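Local coordinates for DUF3829 domain-containing protein (PDB 3RH3) that is of unknown function but is an all-helical, probably lipid-anchored bacterial protein of the DUF3829-like family, at residues H23-V28 with Q87-L92. Numbering follows the deposited sequence. Where two conformers were deposited one is given.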
ATOM      1  N   HIS A  23      -8.438  -7.664   5.318  1.00 42.65           N
ATOM      2  CA  HIS A  23      -9.097  -7.703   4.009  1.00 44.45           C
ATOM      3  C   HIS A  23     -10.060  -6.533   3.817  1.00 47.47           C
ATOM      4  O   HIS A  23     -10.074  -5.940   2.733  1.00 46.85           O
ATOM      5  CB  HIS A  23      -9.815  -9.043   3.789  1.00 46.91           C
ATOM      6  CG  HIS A  23      -8.858 -10.163   3.515  1.00 51.57           C
ATOM      7  ND1 HIS A  23      -9.208 -11.477   3.742  1.00 55.10           N
ATOM      8  CD2 HIS A  23      -7.586 -10.123   3.037  1.00 53.90           C
ATOM      9  CE1 HIS A  23      -8.150 -12.196   3.393  1.00 55.11           C
ATOM     10  NE2 HIS A  23      -7.136 -11.422   2.988  1.00 54.38           N
HETATM   11  N   MSE A  24     -10.814  -6.178   4.884  1.00 43.51           N
HETATM   12  CA  MSE A  24     -11.759  -5.066   4.854  0.50 43.35           C
HETATM   13  C   MSE A  24     -11.016  -3.747   4.725  1.00 45.36           C
HETATM   14  O   MSE A  24     -11.467  -2.871   3.996  1.00 44.05           O
HETATM   15  CB  MSE A  24     -12.664  -5.069   6.092  0.50 46.38           C
HETATM   16  CG  MSE A  24     -13.716  -6.169   6.052  0.50 55.36           C
HETATM   17 SE   MSE A  24     -14.778  -6.301   7.687  0.38 65.60          SE
HETATM   18  CE  MSE A  24     -15.855  -4.688   7.498  0.50 63.17           C
ATOM     19  N   SER A  25      -9.863  -3.621   5.416  1.00 41.69           N
ATOM     20  CA  SER A  25      -8.998  -2.443   5.388  1.00 40.91           C
ATOM     21  C   SER A  25      -8.443  -2.246   4.003  1.00 43.93           C
ATOM     22  O   SER A  25      -8.521  -1.154   3.462  1.00 42.21           O
ATOM     23  CB  SER A  25      -7.851  -2.587   6.389  1.00 43.19           C
ATOM     24  OG  SER A  25      -8.340  -2.400   7.706  1.00 47.99           O
ATOM     25  N   LEU A  26      -7.886  -3.313   3.431  1.00 42.51           N
ATOM     26  CA  LEU A  26      -7.334  -3.336   2.080  1.00 42.95           C
ATOM     27  C   LEU A  26      -8.426  -2.898   1.071  1.00 45.80           C
ATOM     28  O   LEU A  26      -8.147  -2.034   0.246  1.00 46.30           O
ATOM     29  CB  LEU A  26      -6.816  -4.758   1.788  1.00 43.35           C
ATOM     30  CG  LEU A  26      -6.084  -5.009   0.491  1.00 49.78           C
ATOM     31  CD1 LEU A  26      -4.662  -4.459   0.560  1.00 50.83           C
ATOM     32  CD2 LEU A  26      -6.035  -6.511   0.189  1.00 50.54           C
ATOM     33  N   ALA A  27      -9.682  -3.412   1.204  1.00 40.59           N
ATOM     34  CA  ALA A  27     -10.794  -3.050   0.310  1.00 39.71           C
ATOM     35  C   ALA A  27     -11.184  -1.574   0.446  1.00 42.09           C
ATOM     36  O   ALA A  27     -11.381  -0.920  -0.561  1.00 41.23           O
ATOM     37  CB  ALA A  27     -12.014  -3.929   0.588  1.00 40.69           C
ATOM     38  N   VAL A  28     -11.314  -1.057   1.685  1.00 38.64           N
ATOM     39  CA  VAL A  28     -11.708   0.338   1.920  1.00 39.30           C
ATOM     40  C   VAL A  28     -10.585   1.302   1.451  1.00 43.60           C
ATOM     41  O   VAL A  28     -10.859   2.268   0.738  1.00 44.98           O
ATOM     42  CB  VAL A  28     -12.116   0.576   3.398  1.00 43.71           C
ATOM     43  CG1 VAL A  28     -12.234   2.068   3.712  1.00 44.02           C
ATOM     44  CG2 VAL A  28     -13.424  -0.146   3.724  1.00 43.98           C
ATOM     45  N   GLN A  87      -7.237   6.369  15.113  1.00 40.49           N
ATOM     46  CA  GLN A  87      -6.639   7.683  14.927  1.00 41.21           C
ATOM     47  C   GLN A  87      -6.140   7.868  13.487  1.00 41.51           C
ATOM     48  O   GLN A  87      -6.315   8.939  12.897  1.00 41.79           O
ATOM     49  CB  GLN A  87      -5.486   7.829  15.919  1.00 43.42           C
ATOM     50  CG  GLN A  87      -4.917   9.226  16.066  1.00 69.67           C
ATOM     51  CD  GLN A  87      -3.726   9.175  16.991  1.00 92.12           C
ATOM     52  OE1 GLN A  87      -3.822   8.761  18.154  1.00 83.89           O
ATOM     53  NE2 GLN A  87      -2.569   9.545  16.476  1.00 89.40           N
ATOM     54  N   ASN A  88      -5.547   6.822  12.924  1.00 36.10           N
ATOM     55  CA  ASN A  88      -5.010   6.879  11.572  1.00 36.16           C
ATOM     56  C   ASN A  88      -6.119   6.870  10.515  1.00 40.38           C
ATOM     57  O   ASN A  88      -5.996   7.581   9.520  1.00 39.40           O
ATOM     58  CB  ASN A  88      -3.985   5.791  11.345  1.00 34.15           C
ATOM     59  CG  ASN A  88      -2.678   6.224  11.935  1.00 51.46           C
ATOM     60  OD1 ASN A  88      -1.980   7.074  11.374  1.00 52.76           O
ATOM     61  ND2 ASN A  88      -2.384   5.775  13.155  1.00 38.61           N
ATOM     62  N   TYR A  89      -7.207   6.139  10.753  1.00 38.74           N
ATOM     63  CA  TYR A  89      -8.356   6.150   9.852  1.00 39.11           C
ATOM     64  C   TYR A  89      -9.069   7.494   9.939  1.00 44.42           C
ATOM     65  O   TYR A  89      -9.559   7.971   8.928  1.00 44.67           O
ATOM     66  CB  TYR A  89      -9.334   5.024  10.186  1.00 39.61           C
ATOM     67  CG  TYR A  89      -9.092   3.768   9.386  1.00 40.64           C
ATOM     68  CD1 TYR A  89      -9.220   3.764   8.002  1.00 41.15           C
ATOM     69  CD2 TYR A  89      -8.795   2.560  10.020  1.00 41.40           C
ATOM     70  CE1 TYR A  89      -9.043   2.599   7.265  1.00 41.49           C
ATOM     71  CE2 TYR A  89      -8.580   1.397   9.288  1.00 40.88           C
ATOM     72  CZ  TYR A  89      -8.722   1.420   7.914  1.00 47.55           C
ATOM     73  OH  TYR A  89      -8.557   0.276   7.192  1.00 49.04           O
ATOM     74  N   ALA A  90      -9.111   8.111  11.143  1.00 40.84           N
ATOM     75  CA  ALA A  90      -9.729   9.415  11.307  1.00 42.19           C
ATOM     76  C   ALA A  90      -8.903  10.447  10.540  1.00 46.88           C
ATOM     77  O   ALA A  90      -9.464  11.233   9.786  1.00 48.77           O
ATOM     78  CB  ALA A  90      -9.836   9.782  12.787  1.00 43.47           C
ATOM     79  N   GLY A  91      -7.580  10.382  10.682  1.00 41.06           N
ATOM     80  CA  GLY A  91      -6.678  11.276   9.984  1.00 41.05           C
ATOM     81  C   GLY A  91      -6.828  11.092   8.489  1.00 45.42           C
ATOM     82  O   GLY A  91      -7.046  12.064   7.754  1.00 46.27           O
ATOM     83  N   LEU A  92      -6.795   9.833   8.039  1.00 39.80           N
ATOM     84  CA  LEU A  92      -6.948   9.534   6.625  1.00 40.06           C
ATOM     85  C   LEU A  92      -8.207  10.227   6.030  1.00 46.79           C
ATOM     86  O   LEU A  92      -8.059  11.019   5.103  1.00 46.63           O
ATOM     87  CB  LEU A  92      -6.987   8.022   6.393  1.00 39.64           C
ATOM     88  CG  LEU A  92      -7.038   7.600   4.934  1.00 44.99           C
ATOM     89  CD1 LEU A  92      -5.955   6.608   4.627  1.00 43.87           C
ATOM     90  CD2 LEU A  92      -8.405   7.056   4.579  1.00 48.77           C
TER
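Y89 and S25 join helix 79-111 to helix 10-32 through their hydroxyls, across backbones whose nearest CA atoms, those of these same two residues, lie 9.7 Å apart. The bond to CB of Y89 heads toward helix 10-32, and the ring continues from there. Along the ring, CE1 comes within 4.8 Å of CG1 of V28, a loose approach that still shields part of the valine. On the other ring edge CE2 is 4.1 Å from OG of S25, and CZ is closer to that oxygen, at 3.8 Å. At the tip, OH meets OG in a hydrogen bond of 2.7 Å, with OG at the ring edge and in the ring plane; the angle CZ-OH-OG is about 137°. The same OH sits 3.1 Å from CB of S25, since the line from OG to OH stands nearly square to the serine CB-OG bond. S25 turns OG beside its own backbone N (chi1 -74°), where it also hydrogen-bonds to O of Y21, a familiar bond of a helical serine to the carbonyl four residues earlier. L71, L29 and Y21 touch Y89, and L143 of helix 115-154 lies on S25. The two buried hydroxyls are thus paired with each other beside the aliphatic L29, L71 and L143, and the second bond to Y21 ties this polar link between two helices of the all-helical fold to the backbone of helix 10-32.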